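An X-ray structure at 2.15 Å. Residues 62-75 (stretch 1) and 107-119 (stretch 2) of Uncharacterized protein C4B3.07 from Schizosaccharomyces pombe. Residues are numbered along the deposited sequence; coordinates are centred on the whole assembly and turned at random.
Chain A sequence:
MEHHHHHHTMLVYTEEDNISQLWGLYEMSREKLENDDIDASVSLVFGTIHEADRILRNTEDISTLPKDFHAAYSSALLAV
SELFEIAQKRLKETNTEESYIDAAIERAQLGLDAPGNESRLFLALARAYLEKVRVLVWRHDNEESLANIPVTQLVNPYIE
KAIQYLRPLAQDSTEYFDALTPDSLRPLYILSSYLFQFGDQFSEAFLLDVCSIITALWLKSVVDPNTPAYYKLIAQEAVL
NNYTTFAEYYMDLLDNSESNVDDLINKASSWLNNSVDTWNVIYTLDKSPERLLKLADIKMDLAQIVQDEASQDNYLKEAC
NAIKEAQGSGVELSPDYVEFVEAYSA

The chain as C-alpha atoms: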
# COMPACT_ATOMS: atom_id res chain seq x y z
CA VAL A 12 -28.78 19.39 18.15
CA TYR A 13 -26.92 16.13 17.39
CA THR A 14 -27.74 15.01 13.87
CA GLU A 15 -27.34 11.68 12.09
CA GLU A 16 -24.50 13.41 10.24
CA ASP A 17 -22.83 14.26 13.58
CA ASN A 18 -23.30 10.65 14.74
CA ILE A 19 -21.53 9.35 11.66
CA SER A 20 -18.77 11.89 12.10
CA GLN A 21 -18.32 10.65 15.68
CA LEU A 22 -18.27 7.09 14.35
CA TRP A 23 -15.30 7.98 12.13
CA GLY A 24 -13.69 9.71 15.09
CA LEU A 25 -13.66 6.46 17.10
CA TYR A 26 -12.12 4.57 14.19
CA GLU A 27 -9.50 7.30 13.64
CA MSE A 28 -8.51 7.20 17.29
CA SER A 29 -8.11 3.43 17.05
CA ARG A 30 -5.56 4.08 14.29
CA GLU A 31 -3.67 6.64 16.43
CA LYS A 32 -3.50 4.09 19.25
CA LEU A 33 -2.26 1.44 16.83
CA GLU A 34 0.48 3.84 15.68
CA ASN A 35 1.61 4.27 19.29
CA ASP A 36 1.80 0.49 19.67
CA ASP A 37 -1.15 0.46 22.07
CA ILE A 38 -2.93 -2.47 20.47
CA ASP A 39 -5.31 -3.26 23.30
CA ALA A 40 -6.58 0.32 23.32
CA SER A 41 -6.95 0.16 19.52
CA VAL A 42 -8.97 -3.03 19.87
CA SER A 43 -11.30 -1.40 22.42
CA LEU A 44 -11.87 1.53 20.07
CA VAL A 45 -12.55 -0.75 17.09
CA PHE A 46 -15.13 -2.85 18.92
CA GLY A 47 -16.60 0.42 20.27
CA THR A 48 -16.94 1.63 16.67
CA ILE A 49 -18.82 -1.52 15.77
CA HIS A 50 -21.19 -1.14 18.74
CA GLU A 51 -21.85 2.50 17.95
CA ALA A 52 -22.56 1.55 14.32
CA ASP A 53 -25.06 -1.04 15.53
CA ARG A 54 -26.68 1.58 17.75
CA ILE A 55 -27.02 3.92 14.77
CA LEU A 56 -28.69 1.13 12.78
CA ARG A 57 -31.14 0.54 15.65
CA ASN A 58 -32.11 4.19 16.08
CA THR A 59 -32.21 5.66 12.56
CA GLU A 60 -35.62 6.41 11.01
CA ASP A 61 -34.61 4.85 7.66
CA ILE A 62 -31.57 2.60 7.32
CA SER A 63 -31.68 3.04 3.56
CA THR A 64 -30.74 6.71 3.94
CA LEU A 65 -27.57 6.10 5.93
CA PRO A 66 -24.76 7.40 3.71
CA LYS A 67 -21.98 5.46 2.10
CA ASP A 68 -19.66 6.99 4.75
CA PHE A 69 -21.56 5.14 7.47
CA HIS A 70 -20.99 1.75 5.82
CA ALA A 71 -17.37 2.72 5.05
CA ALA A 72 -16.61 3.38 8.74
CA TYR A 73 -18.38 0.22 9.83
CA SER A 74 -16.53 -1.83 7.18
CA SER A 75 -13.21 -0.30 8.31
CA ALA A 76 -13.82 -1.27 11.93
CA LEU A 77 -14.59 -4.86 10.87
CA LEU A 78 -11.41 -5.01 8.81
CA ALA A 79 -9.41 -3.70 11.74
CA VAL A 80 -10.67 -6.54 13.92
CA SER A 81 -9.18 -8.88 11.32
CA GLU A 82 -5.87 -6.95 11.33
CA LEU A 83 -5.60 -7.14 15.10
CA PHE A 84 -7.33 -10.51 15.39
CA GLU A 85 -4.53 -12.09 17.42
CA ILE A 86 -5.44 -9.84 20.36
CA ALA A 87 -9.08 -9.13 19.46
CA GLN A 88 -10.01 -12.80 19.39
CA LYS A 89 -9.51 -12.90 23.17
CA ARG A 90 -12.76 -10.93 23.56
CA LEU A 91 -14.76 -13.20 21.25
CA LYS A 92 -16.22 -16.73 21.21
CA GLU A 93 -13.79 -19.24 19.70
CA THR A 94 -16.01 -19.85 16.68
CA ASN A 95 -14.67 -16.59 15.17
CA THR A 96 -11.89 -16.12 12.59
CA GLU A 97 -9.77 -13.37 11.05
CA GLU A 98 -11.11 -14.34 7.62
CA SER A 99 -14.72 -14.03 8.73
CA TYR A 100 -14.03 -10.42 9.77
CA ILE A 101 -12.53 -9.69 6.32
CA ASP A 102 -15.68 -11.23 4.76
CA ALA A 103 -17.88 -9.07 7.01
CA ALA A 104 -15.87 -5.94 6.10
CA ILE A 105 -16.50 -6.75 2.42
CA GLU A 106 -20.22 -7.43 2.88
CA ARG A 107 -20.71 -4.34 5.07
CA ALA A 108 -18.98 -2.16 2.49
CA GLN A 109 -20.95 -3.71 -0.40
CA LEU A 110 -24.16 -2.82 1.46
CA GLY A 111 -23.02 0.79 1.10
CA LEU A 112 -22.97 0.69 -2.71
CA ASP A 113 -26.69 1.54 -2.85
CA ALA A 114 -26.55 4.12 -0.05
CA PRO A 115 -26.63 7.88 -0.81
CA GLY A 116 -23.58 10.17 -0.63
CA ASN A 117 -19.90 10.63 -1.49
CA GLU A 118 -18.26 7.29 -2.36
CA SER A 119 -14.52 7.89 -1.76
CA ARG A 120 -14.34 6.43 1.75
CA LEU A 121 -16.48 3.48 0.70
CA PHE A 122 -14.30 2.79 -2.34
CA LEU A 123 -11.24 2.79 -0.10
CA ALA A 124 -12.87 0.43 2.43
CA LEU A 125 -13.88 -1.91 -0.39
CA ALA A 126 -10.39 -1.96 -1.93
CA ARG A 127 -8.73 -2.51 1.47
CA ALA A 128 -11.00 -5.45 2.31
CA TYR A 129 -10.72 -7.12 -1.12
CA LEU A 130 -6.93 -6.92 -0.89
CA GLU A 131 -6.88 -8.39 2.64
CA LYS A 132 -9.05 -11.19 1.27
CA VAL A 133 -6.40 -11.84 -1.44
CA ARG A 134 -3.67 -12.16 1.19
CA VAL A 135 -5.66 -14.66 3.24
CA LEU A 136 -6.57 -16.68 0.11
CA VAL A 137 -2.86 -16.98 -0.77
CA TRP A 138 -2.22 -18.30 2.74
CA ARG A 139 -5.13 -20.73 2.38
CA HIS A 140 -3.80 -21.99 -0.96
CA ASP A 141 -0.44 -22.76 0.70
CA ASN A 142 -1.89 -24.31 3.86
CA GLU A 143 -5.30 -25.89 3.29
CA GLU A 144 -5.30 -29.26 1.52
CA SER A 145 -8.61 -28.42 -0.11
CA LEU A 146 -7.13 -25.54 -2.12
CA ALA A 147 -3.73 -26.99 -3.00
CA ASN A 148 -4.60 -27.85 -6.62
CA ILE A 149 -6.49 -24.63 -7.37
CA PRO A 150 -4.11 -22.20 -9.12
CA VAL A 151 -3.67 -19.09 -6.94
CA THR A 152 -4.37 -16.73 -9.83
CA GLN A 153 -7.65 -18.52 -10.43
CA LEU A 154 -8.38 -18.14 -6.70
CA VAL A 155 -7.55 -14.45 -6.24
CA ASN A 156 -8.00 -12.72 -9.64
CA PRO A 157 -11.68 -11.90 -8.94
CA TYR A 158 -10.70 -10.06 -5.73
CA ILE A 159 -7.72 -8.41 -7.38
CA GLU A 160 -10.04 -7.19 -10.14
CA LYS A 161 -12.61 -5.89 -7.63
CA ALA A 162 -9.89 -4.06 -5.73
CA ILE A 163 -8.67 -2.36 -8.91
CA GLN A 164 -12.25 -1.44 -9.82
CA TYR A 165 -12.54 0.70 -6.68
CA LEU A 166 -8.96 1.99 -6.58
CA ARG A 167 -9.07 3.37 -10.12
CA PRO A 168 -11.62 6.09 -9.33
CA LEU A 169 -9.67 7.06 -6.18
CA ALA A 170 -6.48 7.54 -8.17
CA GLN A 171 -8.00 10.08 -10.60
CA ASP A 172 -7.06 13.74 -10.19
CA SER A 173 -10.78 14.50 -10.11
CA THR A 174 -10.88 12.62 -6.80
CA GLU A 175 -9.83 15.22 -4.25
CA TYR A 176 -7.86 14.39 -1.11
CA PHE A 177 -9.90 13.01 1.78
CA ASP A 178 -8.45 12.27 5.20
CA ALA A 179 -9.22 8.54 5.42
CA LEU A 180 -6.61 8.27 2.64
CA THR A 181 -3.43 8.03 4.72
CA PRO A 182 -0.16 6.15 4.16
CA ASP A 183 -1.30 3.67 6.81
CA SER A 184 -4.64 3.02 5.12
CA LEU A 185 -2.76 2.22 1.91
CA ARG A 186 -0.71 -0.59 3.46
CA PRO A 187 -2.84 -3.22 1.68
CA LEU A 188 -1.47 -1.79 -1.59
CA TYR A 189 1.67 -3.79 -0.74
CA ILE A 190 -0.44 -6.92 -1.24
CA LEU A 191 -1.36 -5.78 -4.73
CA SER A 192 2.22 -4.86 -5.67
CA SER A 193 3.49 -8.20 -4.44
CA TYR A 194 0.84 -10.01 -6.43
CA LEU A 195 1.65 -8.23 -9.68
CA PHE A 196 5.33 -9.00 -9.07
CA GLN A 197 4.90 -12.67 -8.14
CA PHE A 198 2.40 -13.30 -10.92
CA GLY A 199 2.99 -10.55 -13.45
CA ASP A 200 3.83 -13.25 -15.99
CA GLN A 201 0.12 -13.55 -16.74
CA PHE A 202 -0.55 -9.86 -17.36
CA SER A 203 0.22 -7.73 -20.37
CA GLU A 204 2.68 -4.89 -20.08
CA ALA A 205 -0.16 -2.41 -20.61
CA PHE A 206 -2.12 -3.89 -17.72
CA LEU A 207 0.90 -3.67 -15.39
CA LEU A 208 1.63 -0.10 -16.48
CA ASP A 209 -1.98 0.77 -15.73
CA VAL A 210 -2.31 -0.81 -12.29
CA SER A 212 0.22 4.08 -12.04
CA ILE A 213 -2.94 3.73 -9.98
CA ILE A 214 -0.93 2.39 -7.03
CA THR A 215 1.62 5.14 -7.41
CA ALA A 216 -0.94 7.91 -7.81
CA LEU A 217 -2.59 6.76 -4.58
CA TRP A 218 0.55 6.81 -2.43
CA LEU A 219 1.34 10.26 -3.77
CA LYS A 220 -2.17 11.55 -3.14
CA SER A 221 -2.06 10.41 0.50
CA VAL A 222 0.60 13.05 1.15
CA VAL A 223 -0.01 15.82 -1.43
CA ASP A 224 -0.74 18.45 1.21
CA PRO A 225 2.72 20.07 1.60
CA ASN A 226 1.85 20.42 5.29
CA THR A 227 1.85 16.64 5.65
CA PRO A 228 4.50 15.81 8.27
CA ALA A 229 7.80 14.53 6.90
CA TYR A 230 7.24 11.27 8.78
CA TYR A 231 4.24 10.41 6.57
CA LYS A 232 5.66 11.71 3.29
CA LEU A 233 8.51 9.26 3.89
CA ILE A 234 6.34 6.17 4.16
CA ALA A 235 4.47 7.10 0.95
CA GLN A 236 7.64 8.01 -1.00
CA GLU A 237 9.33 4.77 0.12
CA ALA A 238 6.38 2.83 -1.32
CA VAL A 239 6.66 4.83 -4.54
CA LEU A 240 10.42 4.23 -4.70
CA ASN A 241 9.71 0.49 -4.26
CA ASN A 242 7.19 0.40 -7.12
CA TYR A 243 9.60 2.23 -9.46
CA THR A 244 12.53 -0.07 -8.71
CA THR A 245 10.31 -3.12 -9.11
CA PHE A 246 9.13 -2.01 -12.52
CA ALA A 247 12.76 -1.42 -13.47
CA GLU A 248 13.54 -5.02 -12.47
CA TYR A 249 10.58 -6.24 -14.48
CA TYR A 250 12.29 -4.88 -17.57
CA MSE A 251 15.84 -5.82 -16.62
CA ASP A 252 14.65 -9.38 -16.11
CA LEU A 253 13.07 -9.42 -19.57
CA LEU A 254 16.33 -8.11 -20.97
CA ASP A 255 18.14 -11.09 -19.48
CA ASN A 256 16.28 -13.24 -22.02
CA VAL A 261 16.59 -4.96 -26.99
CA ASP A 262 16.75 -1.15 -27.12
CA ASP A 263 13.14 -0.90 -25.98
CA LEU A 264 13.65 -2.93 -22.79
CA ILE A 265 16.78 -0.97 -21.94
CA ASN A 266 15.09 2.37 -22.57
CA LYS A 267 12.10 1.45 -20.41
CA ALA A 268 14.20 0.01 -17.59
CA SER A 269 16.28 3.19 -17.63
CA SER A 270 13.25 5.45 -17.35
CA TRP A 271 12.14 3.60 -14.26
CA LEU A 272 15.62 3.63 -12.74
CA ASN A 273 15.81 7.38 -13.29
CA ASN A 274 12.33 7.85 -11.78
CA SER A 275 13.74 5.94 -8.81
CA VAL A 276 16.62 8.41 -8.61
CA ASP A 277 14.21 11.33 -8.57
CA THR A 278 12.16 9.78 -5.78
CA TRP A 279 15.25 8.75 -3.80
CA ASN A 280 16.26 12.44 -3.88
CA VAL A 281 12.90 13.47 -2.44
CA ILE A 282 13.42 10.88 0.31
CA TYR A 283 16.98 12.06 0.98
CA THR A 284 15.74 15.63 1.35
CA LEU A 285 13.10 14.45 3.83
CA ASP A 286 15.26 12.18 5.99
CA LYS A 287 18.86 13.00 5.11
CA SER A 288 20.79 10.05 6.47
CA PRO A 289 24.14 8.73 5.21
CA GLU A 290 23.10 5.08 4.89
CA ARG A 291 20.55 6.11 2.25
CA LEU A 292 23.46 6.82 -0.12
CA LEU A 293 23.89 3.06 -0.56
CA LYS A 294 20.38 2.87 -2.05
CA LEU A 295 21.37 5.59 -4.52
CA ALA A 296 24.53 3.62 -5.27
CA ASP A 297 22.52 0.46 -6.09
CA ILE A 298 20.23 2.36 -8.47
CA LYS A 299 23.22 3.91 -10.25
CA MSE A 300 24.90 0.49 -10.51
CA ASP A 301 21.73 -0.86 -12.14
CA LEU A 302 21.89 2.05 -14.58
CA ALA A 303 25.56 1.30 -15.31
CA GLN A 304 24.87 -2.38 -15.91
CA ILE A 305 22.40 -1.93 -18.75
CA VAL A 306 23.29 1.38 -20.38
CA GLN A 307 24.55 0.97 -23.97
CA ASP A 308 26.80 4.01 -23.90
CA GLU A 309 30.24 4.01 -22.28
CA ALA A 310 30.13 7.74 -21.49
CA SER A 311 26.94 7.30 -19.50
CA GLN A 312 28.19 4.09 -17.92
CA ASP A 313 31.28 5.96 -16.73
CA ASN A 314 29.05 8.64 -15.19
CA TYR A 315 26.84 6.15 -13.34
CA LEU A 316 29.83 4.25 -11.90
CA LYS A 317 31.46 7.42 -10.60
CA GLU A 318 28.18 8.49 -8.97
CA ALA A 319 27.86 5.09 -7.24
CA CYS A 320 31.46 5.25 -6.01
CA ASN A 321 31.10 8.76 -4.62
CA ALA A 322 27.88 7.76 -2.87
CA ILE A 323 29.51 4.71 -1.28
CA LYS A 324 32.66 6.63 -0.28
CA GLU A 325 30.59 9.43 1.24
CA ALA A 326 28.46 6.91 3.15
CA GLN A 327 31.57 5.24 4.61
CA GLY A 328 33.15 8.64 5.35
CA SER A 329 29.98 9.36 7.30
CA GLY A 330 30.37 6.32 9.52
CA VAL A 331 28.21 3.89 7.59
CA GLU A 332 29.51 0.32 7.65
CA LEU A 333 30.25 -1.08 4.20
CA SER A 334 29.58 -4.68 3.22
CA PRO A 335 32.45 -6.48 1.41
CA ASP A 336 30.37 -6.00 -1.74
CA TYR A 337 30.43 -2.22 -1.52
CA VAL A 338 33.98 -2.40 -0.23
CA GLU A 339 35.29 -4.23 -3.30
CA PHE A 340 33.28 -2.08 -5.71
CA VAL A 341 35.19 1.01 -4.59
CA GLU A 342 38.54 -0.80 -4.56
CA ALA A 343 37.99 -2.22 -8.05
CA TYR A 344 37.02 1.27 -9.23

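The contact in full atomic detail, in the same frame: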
# COMPACT_ATOMS: atom_id res chain seq x y z
N ILE A 62 -32.94 3.09 7.48
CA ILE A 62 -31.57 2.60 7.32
C ILE A 62 -31.10 2.84 5.90
O ILE A 62 -29.91 3.03 5.66
CB ILE A 62 -31.40 1.12 7.70
CG1 ILE A 62 -32.02 0.22 6.63
CG2 ILE A 62 -31.98 0.86 9.10
CD1 ILE A 62 -31.42 -1.17 6.59
N SER A 63 -32.04 2.88 4.96
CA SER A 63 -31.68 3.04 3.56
C SER A 63 -31.14 4.44 3.27
O SER A 63 -30.59 4.67 2.19
CB SER A 63 -32.89 2.72 2.65
OG SER A 63 -33.82 3.78 2.66
N THR A 64 -31.29 5.38 4.20
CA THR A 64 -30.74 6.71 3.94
C THR A 64 -29.43 6.97 4.68
O THR A 64 -28.87 8.06 4.57
CB THR A 64 -31.74 7.85 4.20
OG1 THR A 64 -32.19 7.81 5.55
CG2 THR A 64 -32.94 7.71 3.27
N LEU A 65 -28.93 5.99 5.40
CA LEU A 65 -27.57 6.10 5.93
C LEU A 65 -26.62 6.24 4.74
O LEU A 65 -26.77 5.56 3.74
CB LEU A 65 -27.21 4.90 6.80
CG LEU A 65 -27.93 4.82 8.15
CD1 LEU A 65 -27.74 3.45 8.80
CD2 LEU A 65 -27.49 5.96 9.09
N PRO A 66 -25.65 7.16 4.84
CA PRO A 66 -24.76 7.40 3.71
C PRO A 66 -23.71 6.32 3.56
O PRO A 66 -23.41 5.54 4.48
CB PRO A 66 -24.05 8.71 4.08
CG PRO A 66 -24.28 8.93 5.50
CD PRO A 66 -25.27 7.92 6.03
N LYS A 67 -23.11 6.33 2.38
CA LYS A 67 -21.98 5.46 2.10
C LYS A 67 -20.90 5.57 3.18
O LYS A 67 -20.27 4.56 3.52
CB LYS A 67 -21.39 5.80 0.74
CG LYS A 67 -22.32 5.53 -0.45
CD LYS A 67 -21.53 5.54 -1.76
CE LYS A 67 -22.42 5.25 -2.96
NZ LYS A 67 -23.41 6.35 -3.16
N ASP A 68 -20.68 6.77 3.71
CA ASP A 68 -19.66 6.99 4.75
C ASP A 68 -19.95 6.22 6.03
O ASP A 68 -19.03 5.85 6.74
CB ASP A 68 -19.53 8.48 5.10
CG ASP A 68 -18.76 9.26 4.05
OD1 ASP A 68 -18.19 8.62 3.13
OD2 ASP A 68 -18.72 10.51 4.15
N PHE A 69 -21.22 5.99 6.33
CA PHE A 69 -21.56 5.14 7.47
C PHE A 69 -21.06 3.70 7.23
O PHE A 69 -20.39 3.12 8.09
CB PHE A 69 -23.06 5.13 7.76
CG PHE A 69 -23.49 3.99 8.68
CD1 PHE A 69 -23.38 4.11 10.05
CD2 PHE A 69 -23.96 2.80 8.17
CE1 PHE A 69 -23.74 3.07 10.90
CE2 PHE A 69 -24.34 1.74 9.01
CZ PHE A 69 -24.22 1.88 10.37
N HIS A 70 -21.38 3.14 6.08
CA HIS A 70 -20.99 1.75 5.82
C HIS A 70 -19.46 1.62 5.67
O HIS A 70 -18.89 0.59 6.00
CB HIS A 70 -21.68 1.19 4.58
CG HIS A 70 -23.17 1.28 4.63
ND1 HIS A 70 -23.96 0.36 5.29
CD2 HIS A 70 -24.03 2.20 4.11
CE1 HIS A 70 -25.22 0.70 5.18
NE2 HIS A 70 -25.30 1.81 4.47
N ALA A 71 -18.82 2.69 5.17
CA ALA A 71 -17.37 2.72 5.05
C ALA A 71 -16.70 2.64 6.42
O ALA A 71 -15.74 1.91 6.58
CB ALA A 71 -16.92 3.98 4.31
N ALA A 72 -17.19 3.41 7.40
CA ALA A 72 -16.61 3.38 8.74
C ALA A 72 -16.82 2.03 9.40
O ALA A 72 -15.94 1.50 10.06
CB ALA A 72 -17.20 4.48 9.60
N TYR A 73 -18.03 1.49 9.24
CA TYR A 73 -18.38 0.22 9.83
C TYR A 73 -17.50 -0.90 9.19
O TYR A 73 -16.95 -1.75 9.89
CB TYR A 73 -19.86 -0.03 9.58
CG TYR A 73 -20.49 -1.11 10.41
CD1 TYR A 73 -21.87 -1.23 10.49
CD2 TYR A 73 -19.70 -2.00 11.15
CE1 TYR A 73 -22.46 -2.23 11.25
CE2 TYR A 73 -20.29 -3.01 11.92
CZ TYR A 73 -21.67 -3.12 11.96
OH TYR A 73 -22.28 -4.11 12.72
N SER A 74 -17.38 -0.87 7.87
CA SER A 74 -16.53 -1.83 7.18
C SER A 74 -15.09 -1.73 7.67
O SER A 74 -14.46 -2.75 7.91
CB SER A 74 -16.56 -1.59 5.67
OG SER A 74 -15.65 -2.44 5.01
N SER A 75 -14.58 -0.51 7.83
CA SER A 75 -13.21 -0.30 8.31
C SER A 75 -12.97 -0.86 9.71
O SER A 75 -11.90 -1.41 9.98
CB SER A 75 -12.85 1.18 8.30
OG SER A 75 -12.78 1.65 6.97
N ARG A 107 -20.27 -5.62 4.51
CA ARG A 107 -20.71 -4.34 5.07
C ARG A 107 -20.48 -3.21 4.07
O ARG A 107 -21.35 -2.38 3.84
CB ARG A 107 -20.01 -4.04 6.40
CG ARG A 107 -20.23 -2.61 6.93
CD ARG A 107 -21.69 -2.17 6.88
NE ARG A 107 -22.56 -3.10 7.61
CZ ARG A 107 -23.88 -3.00 7.70
NH1 ARG A 107 -24.53 -1.99 7.12
NH2 ARG A 107 -24.57 -3.90 8.38
N ALA A 108 -19.30 -3.19 3.45
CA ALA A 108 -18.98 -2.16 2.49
C ALA A 108 -19.85 -2.29 1.22
O ALA A 108 -20.29 -1.28 0.65
CB ALA A 108 -17.48 -2.17 2.16
N GLN A 109 -20.10 -3.52 0.77
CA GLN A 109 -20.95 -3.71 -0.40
C GLN A 109 -22.39 -3.22 -0.14
O GLN A 109 -23.04 -2.70 -1.04
CB GLN A 109 -20.92 -5.17 -0.88
CG GLN A 109 -19.60 -5.55 -1.53
CD GLN A 109 -19.47 -7.05 -1.81
OE1 GLN A 109 -20.25 -7.86 -1.31
NE2 GLN A 109 -18.48 -7.41 -2.61
N LEU A 110 -22.86 -3.36 1.09
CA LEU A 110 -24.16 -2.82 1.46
C LEU A 110 -24.23 -1.31 1.24
O LEU A 110 -25.31 -0.77 0.99
CB LEU A 110 -24.49 -3.14 2.92
CG LEU A 110 -24.92 -4.58 3.18
CD1 LEU A 110 -24.98 -4.86 4.68
CD2 LEU A 110 -26.27 -4.83 2.50
N GLY A 111 -23.08 -0.64 1.31
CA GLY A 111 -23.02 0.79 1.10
C GLY A 111 -23.15 1.24 -0.34
O GLY A 111 -23.37 2.42 -0.59
N LEU A 112 -23.00 0.32 -1.29
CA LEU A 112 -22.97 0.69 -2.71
C LEU A 112 -24.27 1.33 -3.18
O LEU A 112 -24.27 2.13 -4.11
CB LEU A 112 -22.63 -0.51 -3.59
CG LEU A 112 -21.18 -0.98 -3.56
CD1 LEU A 112 -21.05 -2.36 -4.20
CD2 LEU A 112 -20.24 0.03 -4.23
N ASP A 113 -25.38 0.97 -2.54
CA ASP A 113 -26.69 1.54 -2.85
C ASP A 113 -27.05 2.75 -1.99
O ASP A 113 -28.05 3.42 -2.24
CB ASP A 113 -27.79 0.48 -2.70
CG ASP A 113 -27.68 -0.63 -3.74
OD1 ASP A 113 -27.89 -1.81 -3.37
OD2 ASP A 113 -27.40 -0.31 -4.91
N ALA A 114 -26.26 3.01 -0.96
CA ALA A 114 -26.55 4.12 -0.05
C ALA A 114 -26.27 5.45 -0.74
O ALA A 114 -25.47 5.50 -1.69
CB ALA A 114 -25.72 3.99 1.20
N PRO A 115 -26.90 6.54 -0.26
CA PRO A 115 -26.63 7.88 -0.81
C PRO A 115 -25.27 8.40 -0.35
O PRO A 115 -24.77 7.93 0.67
CB PRO A 115 -27.72 8.77 -0.17
CG PRO A 115 -28.45 7.89 0.83
CD PRO A 115 -27.72 6.59 0.96
N GLY A 116 -24.70 9.37 -1.09
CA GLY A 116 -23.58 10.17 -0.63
C GLY A 116 -22.25 9.96 -1.33
O GLY A 116 -22.11 9.09 -2.18
N ASN A 117 -21.26 10.76 -0.95
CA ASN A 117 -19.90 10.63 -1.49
C ASN A 117 -19.32 9.22 -1.28
O ASN A 117 -19.46 8.64 -0.20
CB ASN A 117 -18.98 11.69 -0.86
CG ASN A 117 -17.60 11.71 -1.50
OD1 ASN A 117 -16.74 10.89 -1.19
ND2 ASN A 117 -17.40 12.65 -2.40
N GLU A 118 -18.65 8.71 -2.31
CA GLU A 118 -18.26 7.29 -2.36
C GLU A 118 -16.77 7.00 -2.10
O GLU A 118 -16.35 5.84 -2.07
CB GLU A 118 -18.67 6.71 -3.72
CG GLU A 118 -17.97 7.36 -4.89
CD GLU A 118 -18.64 7.05 -6.23
OE1 GLU A 118 -19.82 6.62 -6.25
OE2 GLU A 118 -17.98 7.26 -7.28
N SER A 119 -15.96 8.04 -1.93
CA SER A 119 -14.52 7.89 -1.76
C SER A 119 -14.13 6.96 -0.59
O SER A 119 -13.35 6.03 -0.77
CB SER A 119 -13.86 9.26 -1.58
OG SER A 119 -14.01 10.02 -2.77
O HOH W 1 -18.11 6.91 1.20
O HOH W 2 -16.19 9.70 1.32
O HOH W 3 -21.13 9.19 1.96

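The contact between residues 62-75 and 107-119 buries 797 Å², counting both sides, and is organised around two long basic side chains, one contributed by each stretch. Lys-67, in the first turn of the helix that follows Pro-66, loses the most surface. Its CA-to-CB bond runs sideways to the other stretch, and an m, t, t conformation carries the chain along the loop after Gly-111; the final p turn at chi4 then places the ammonium group between two carbonyls. NZ of Lys-67 donates to Ala-114 O at 2.7 Å and to Gly-116 O at 3.2 Å. The methylenes on the way are also used: Lys-67 CG lies 3.3 Å from Gly-111 O, and CD packs 3.7 Å from Glu-118 CB. The carbonyl between those two acceptors is taken by the backbone, with Lys-67 N donating to Pro-115 O at 2.9 Å. As Pro-66 stands at the N-cap, this amide belongs to the start of the helix, where NH groups lack partners within it. Pro-66 CA approaches the same oxygen, Pro-115 O, at 3.1 Å in a CA-H...O contact.

At the other end, Arg-107 points toward the first helix and fits among Phe-69, His-70, Tyr-73 and Ser-74 as a knob in a hole. With chi1 t and both chi2 and chi3 p, the chain folds back across Tyr-73, whose CD1 lies over one face of the guanidinium, 3.5 Å from Arg-107 NE. The fold leaves the guanidinium edge free to meet His-70: Arg-107 NH1 donates to His-70 ND1 at 3.0 Å, near the plane of both groups. Accepting this bond requires ND1 to be unprotonated. The m rotamer of His-70 also lays one ring face against the backbone at Leu-110 O and Gly-111 N.

Small residues allow this close approach. A CB on Gly-111 would lie 2.9 Å from His-70 CB, a clash, while Ala-108 CB fits 3.4 Å from Ser-74 OG. Ala-114 points its CB inward, 3.2 Å from Leu-65 O. Gly-116 adopts a positive phi of 111°, and a CB there would be jammed against the preceding carbonyl and tight against Pro-66 CB.

Water completes the join beside Lys-67. Asp-68, with chi1 m, brings OD1 within 2.6 Å of water 1, which also lies 2.6 Å from Asn-117 O. Water 3 accepts from Asp-68 N at 3.0 Å and donates to Asn-117 O at 2.8 Å. Asn-117 OD1 in turn caps the following helix, accepting from Ser-119 N at 3.0 Å.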